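Local atomic coordinates of CurD (Moorea producens 3L, PDB entry 5KP7), a protein that probably carries out a hydroxymethylglutaryl-CoA synthase type of condensation and binds 4'-phosphopantetheine. Residues Ser34-Gly37 and Gly38-Gln41; Val318-Met322 and Gly323-Phe327. The protein carries 3 engineered substitutions. One frame throughout, in Å; residues are numbered along the deposited sequence.

Contact 1 of 2, residues Ser34-Gly37 and Gly38-Gln41; sequences SVYG and GAAQ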
ATOM      1  N   SER A  34      -8.174   5.921  11.836  0.50 22.91           N
ATOM      2  CA  SER A  34      -8.871   6.894  11.016  0.50 23.07           C
ATOM      3  C   SER A  34      -8.122   7.070   9.699  0.50 22.52           C
ATOM      4  O   SER A  34      -6.901   6.854   9.635  0.50 21.98           O
ATOM      5  CB  SER A  34      -9.038   8.191  11.796  0.50 23.52           C
ATOM      6  OG  SER A  34      -9.615   9.192  10.992  0.50 23.80           O
ATOM      7  N   VAL A  35      -8.867   7.402   8.646  1.00 22.68           N
ATOM      8  CA  VAL A  35      -8.335   7.426   7.268  1.00 22.68           C
ATOM      9  C   VAL A  35      -8.593   8.801   6.648  1.00 22.47           C
ATOM     10  O   VAL A  35      -9.655   9.383   6.894  1.00 23.51           O
ATOM     11  CB  VAL A  35      -9.084   6.373   6.418  1.00 24.16           C
ATOM     12  CG1 VAL A  35      -8.769   6.507   4.925  1.00 24.84           C
ATOM     13  CG2 VAL A  35      -8.789   4.980   6.933  1.00 24.46           C
ATOM     14  N   TYR A  36      -7.669   9.291   5.823  1.00 21.10           N
ATOM     15  CA  TYR A  36      -7.944  10.392   4.910  1.00 21.51           C
ATOM     16  C   TYR A  36      -7.563   9.934   3.517  1.00 21.64           C
ATOM     17  O   TYR A  36      -6.383   9.693   3.259  1.00 21.20           O
ATOM     18  CB  TYR A  36      -7.205  11.659   5.302  1.00 21.69           C
ATOM     19  CG  TYR A  36      -7.423  12.815   4.346  1.00 22.18           C
ATOM     20  CD1 TYR A  36      -8.699  13.337   4.117  1.00 23.07           C
ATOM     21  CD2 TYR A  36      -6.374  13.386   3.652  1.00 21.91           C
ATOM     22  CE1 TYR A  36      -8.905  14.393   3.241  1.00 23.67           C
ATOM     23  CE2 TYR A  36      -6.578  14.450   2.776  1.00 22.46           C
ATOM     24  CZ  TYR A  36      -7.853  14.948   2.567  1.00 23.35           C
ATOM     25  OH  TYR A  36      -8.105  16.023   1.723  1.00 24.45           O
ATOM     26  N   GLY A  37      -8.567   9.818   2.648  1.00 22.31           N
ATOM     27  CA  GLY A  37      -8.374   9.325   1.283  1.00 22.83           C
ATOM     28  C   GLY A  37      -8.364  10.406   0.225  1.00 23.26           C
ATOM     29  O   GLY A  37      -8.671  10.138  -0.949  1.00 23.99           O
ATOM     30  N   GLY A  38      -8.036  11.618   0.647  1.00 23.75           N
ATOM     31  CA  GLY A  38      -7.867  12.769  -0.239  1.00 24.36           C
ATOM     32  C   GLY A  38      -9.144  13.529  -0.474  1.00 25.73           C
ATOM     33  O   GLY A  38     -10.229  13.129  -0.016  1.00 26.14           O
ATOM     34  N   ALA A  39      -9.014  14.654  -1.171  1.00 26.22           N
ATOM     35  CA  ALA A  39     -10.155  15.509  -1.486  1.00 27.53           C
ATOM     36  C   ALA A  39     -10.675  15.316  -2.918  1.00 28.21           C
ATOM     37  O   ALA A  39     -11.774  15.782  -3.265  1.00 29.08           O
ATOM     38  CB  ALA A  39      -9.766  16.961  -1.265  1.00 28.39           C
ATOM     39  N   ALA A  40      -9.862  14.668  -3.751  1.00 27.46           N
ATOM     40  CA  ALA A  40     -10.161  14.520  -5.156  1.00 27.76           C
ATOM     41  C   ALA A  40      -9.620  13.187  -5.627  1.00 27.28           C
ATOM     42  O   ALA A  40      -8.662  12.646  -5.049  1.00 26.37           O
ATOM     43  CB  ALA A  40      -9.523  15.645  -5.946  1.00 27.76           C
ATOM     44  N   GLN A  41     -10.235  12.662  -6.677  1.00 28.34           N
ATOM     45  CA  GLN A  41      -9.798  11.404  -7.258  1.00 28.44           C
ATOM     46  C   GLN A  41      -9.973  11.421  -8.774  1.00 29.19           C
ATOM     47  O   GLN A  41     -10.763  12.191  -9.292  1.00 29.69           O
ATOM     48  CB  GLN A  41     -10.571  10.244  -6.625  1.00 29.41           C
ATOM     49  CG  GLN A  41     -12.089  10.291  -6.754  1.00 30.96           C
ATOM     50  CD  GLN A  41     -12.647   9.731  -8.065  1.00 32.99           C
ATOM     51  OE1 GLN A  41     -11.914   9.115  -8.858  1.00 33.79           O
ATOM     52  NE2 GLN A  41     -13.929   9.927  -8.301  1.00 34.67           N
TER

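Contact 2 of 2, residues Val318-Met322 and Gly323-Phe327; sequences VGNIM and GATLF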
ATOM      1  N   VAL A 318      -8.521   4.450  -3.769  1.00 25.17           N
ATOM      2  CA  VAL A 318      -7.436   5.389  -3.469  1.00 24.99           C
ATOM      3  C   VAL A 318      -6.163   5.119  -4.262  1.00 24.12           C
ATOM      4  O   VAL A 318      -5.368   6.056  -4.496  1.00 23.93           O
ATOM      5  CB  VAL A 318      -7.164   5.354  -1.946  1.00 26.38           C
ATOM      6  CG1 VAL A 318      -6.087   6.275  -1.566  1.00 28.12           C
ATOM      7  CG2 VAL A 318      -8.398   5.791  -1.186  1.00 27.11           C
ATOM      8  N   GLY A 319      -5.930   3.878  -4.661  1.00 23.40           N
ATOM      9  CA  GLY A 319      -4.685   3.499  -5.352  1.00 23.04           C
ATOM     10  C   GLY A 319      -3.625   3.085  -4.351  1.00 22.46           C
ATOM     11  O   GLY A 319      -3.916   2.860  -3.165  1.00 22.28           O
ATOM     12  N   ASN A 320      -2.382   2.962  -4.798  1.00 22.04           N
ATOM     13  CA  ASN A 320      -1.310   2.601  -3.878  1.00 22.13           C
ATOM     14  C   ASN A 320      -0.968   3.864  -3.065  1.00 21.82           C
ATOM     15  O   ASN A 320      -0.538   4.872  -3.654  1.00 21.77           O
ATOM     16  CB  ASN A 320      -0.089   2.179  -4.706  1.00 22.71           C
ATOM     17  CG  ASN A 320       1.090   1.737  -3.870  1.00 23.10           C
ATOM     18  OD1 ASN A 320       1.036   1.680  -2.651  1.00 23.26           O
ATOM     19  ND2 ASN A 320       2.149   1.347  -4.554  1.00 24.48           N
ATOM     20  N   ILE A 321      -1.147   3.791  -1.746  1.00 21.78           N
ATOM     21  CA  ILE A 321      -0.798   4.891  -0.847  1.00 21.92           C
ATOM     22  C   ILE A 321       0.418   4.506   0.015  1.00 22.52           C
ATOM     23  O   ILE A 321       0.602   5.006   1.111  1.00 21.75           O
ATOM     24  CB  ILE A 321      -1.999   5.421  -0.055  1.00 22.17           C
ATOM     25  CG1 ILE A 321      -2.678   4.364   0.812  1.00 22.10           C
ATOM     26  CG2 ILE A 321      -3.009   5.970  -1.040  1.00 23.14           C
ATOM     27  CD1 ILE A 321      -3.684   4.905   1.836  1.00 21.94           C
ATOM     28  N   MET A 322       1.277   3.694  -0.588  1.00 23.11           N
ATOM     29  CA  MET A 322       2.598   3.353  -0.067  1.00 24.60           C
ATOM     30  C   MET A 322       2.540   2.789   1.315  1.00 23.52           C
ATOM     31  O   MET A 322       1.835   1.819   1.525  1.00 22.94           O
ATOM     32  CB  MET A 322       3.578   4.545  -0.168  1.00 27.04           C
ATOM     33  CG  MET A 322       3.642   5.228  -1.473  1.00 30.56           C
ATOM     34  SD  MET A 322       4.060   4.101  -2.733  1.00 37.14           S
ATOM     35  CE  MET A 322       2.963   4.804  -3.958  1.00 36.06           C
ATOM     36  N   GLY A 323       3.196   3.403   2.295  1.00 23.55           N
ATOM     37  CA  GLY A 323       3.237   2.817   3.631  1.00 23.42           C
ATOM     38  C   GLY A 323       1.932   2.735   4.394  1.00 23.44           C
ATOM     39  O   GLY A 323       1.872   2.025   5.390  1.00 25.91           O
ATOM     40  N   ALA A 324       0.900   3.464   3.945  1.00 21.35           N
ATOM     41  CA  ALA A 324      -0.421   3.432   4.544  1.00 20.95           C
ATOM     42  C   ALA A 324      -1.347   2.334   3.942  1.00 20.74           C
ATOM     43  O   ALA A 324      -2.421   2.077   4.484  1.00 21.10           O
ATOM     44  CB  ALA A 324      -1.094   4.784   4.368  1.00 21.08           C
ATOM     45  N   THR A 325      -0.953   1.720   2.831  1.00 20.41           N
ATOM     46  CA  THR A 325      -1.903   0.890   2.083  1.00 20.77           C
ATOM     47  C   THR A 325      -2.367  -0.312   2.884  1.00 20.88           C
ATOM     48  O   THR A 325      -3.566  -0.629   2.904  1.00 21.10           O
ATOM     49  CB  THR A 325      -1.344   0.432   0.729  1.00 21.25           C
ATOM     50  OG1 THR A 325      -0.826   1.563   0.026  1.00 21.43           O
ATOM     51  CG2 THR A 325      -2.434  -0.230  -0.098  1.00 21.67           C
ATOM     52  N   LEU A 326      -1.453  -1.012   3.537  1.00 20.70           N
ATOM     53  CA  LEU A 326      -1.870  -2.178   4.368  1.00 20.94           C
ATOM     54  C   LEU A 326      -2.867  -1.787   5.483  1.00 21.20           C
ATOM     55  O   LEU A 326      -3.780  -2.542   5.815  1.00 21.44           O
ATOM     56  CB  LEU A 326      -0.625  -2.879   4.968  1.00 20.82           C
ATOM     57  CG  LEU A 326      -0.878  -3.982   5.987  1.00 21.09           C
ATOM     58  CD1 LEU A 326      -1.637  -5.129   5.345  1.00 21.25           C
ATOM     59  CD2 LEU A 326       0.465  -4.503   6.512  1.00 21.08           C
ATOM     60  N   PHE A 327      -2.685  -0.600   6.070  1.00 20.96           N
ATOM     61  CA  PHE A 327      -3.595  -0.138   7.105  1.00 21.35           C
ATOM     62  C   PHE A 327      -4.950   0.211   6.525  1.00 21.33           C
ATOM     63  O   PHE A 327      -5.979  -0.064   7.158  1.00 22.11           O
ATOM     64  CB  PHE A 327      -3.017   1.044   7.889  1.00 21.65           C
ATOM     65  CG  PHE A 327      -1.729   0.725   8.630  1.00 21.96           C
ATOM     66  CD1 PHE A 327      -1.424  -0.560   9.038  1.00 22.65           C
ATOM     67  CD2 PHE A 327      -0.850   1.741   8.924  1.00 22.30           C
ATOM     68  CE1 PHE A 327      -0.234  -0.846   9.713  1.00 22.58           C
ATOM     69  CE2 PHE A 327       0.332   1.470   9.624  1.00 22.46           C
ATOM     70  CZ  PHE A 327       0.621   0.168  10.015  1.00 22.51           C
TER
HETATM   71  O   HOH W   1       1.401  -0.749   2.921  1.00 21.52           O

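Contact 1 of 2, residues Ser34-Gly37 and Gly38-Gln41
The Tyr36 ring lies flat against the backbone two residues further along. Over one face sits Gly38, its N 3.6 Å above the plane and over the centre of the ring. The CA of Gly38 is displaced toward the hydroxyl end and makes a CH-pi contact, 3.9 Å from the centroid of the Tyr36 ring and 24° off the normal; CZ of Tyr36 is 3.6 Å from that CA. The N of Ala39 approaches obliquely near the phenol oxygen, and another aromatic, Tyr78, meets the Tyr36 ring edge-to-face.

The phenol end runs on past Gly38. Tyr36 OH comes within 3.5 Å of Ala39 CB and 3.3 Å of Ala39 N, but the angle at the latter is too poor for a hydrogen bond. Glu73 OE2 is the polar partner, and its bond to OH ties the far end of the ring in place. With CG anti to the backbone N (chi1 178°), the ring extends beside its own carbonyl and follows the chain forward over Gly38.

This is the turn where the chain leaves strand 29-36, an inner strand of the large mixed sheet of the thiolase-like fold, and enters strand 40-43 of a separate three-stranded sheet. Backbone pairing marks the change: Tyr36 still bonds to Ala196 in the large sheet, while Ala39 bonds to Tyr384 in the small one. Between them, Gly38 takes a positive phi of 89°, a backbone shape in which a side chain would run into the carbonyl O of Gly37. The backbone of Gly38 is also what the ring packs on, and its N and O are buried there without a partner in the model.

Contact 2 of 2, residues Val318-Met322 and Gly323-Phe327
Thr325 and the loop before it meet mainly through hydrogen bonds. The threonine hydroxyl works both ways: OG1 accepts from Ile321 N at 2.9 Å, somewhat bent at 133°, and donates to Met322 O at 3.1 Å. With OG1 anti to its own carbonyl carbon (chi1 -50°), it is turned back to the chain it follows. Thr325 N also reaches Met322 O, nearly straight at 169°, from the same face of that carbonyl as the hydroxyl. A water donates to this oxygen too and accepts from Leu326 N. One residue earlier, Ala324 N bonds to Ile321 O at 3.2 Å. Asn320 adds an Asx turn, its OD1 taking Met322 N at 2.9 Å from above the amide plane.

Apolar contact is slight: Ile321 CD1 rests on Ala324 CB, 3.6 Å away. Separately, Ile321 CG1 packs against the hydroxyl oxygen of Thr325.

Three donors thus grip the carbonyl of buried Met322, fixing the loop against the first turn of helix 325-336. Asn320 also touches the bound 4'-phosphopantetheine, and the Asx turn, which engages OD1, probably helps set how its amide is presented to the ligand.

Contact 1 and contact 2 come from distant parts of the sequence, one in the N-terminal and one in the C-terminal HMG-CoA synthase region, yet their centres are about 11 Å apart and their nearest atoms about 4 Å, without touching. Both contacts meet strand 195-202: Tyr36 through backbone pairing with Ala196, Ala324 by packing its side chain on the next residue, Val197. Their relation to the ligand differs. The turn at 34-41 takes no part in the pantetheine pocket, whereas the loop at 318-327 brings the Asn320 side chain to about 4 Å from 4'-phosphopantetheine and about 5 Å from the side chain of Ser191, another residue of that pocket.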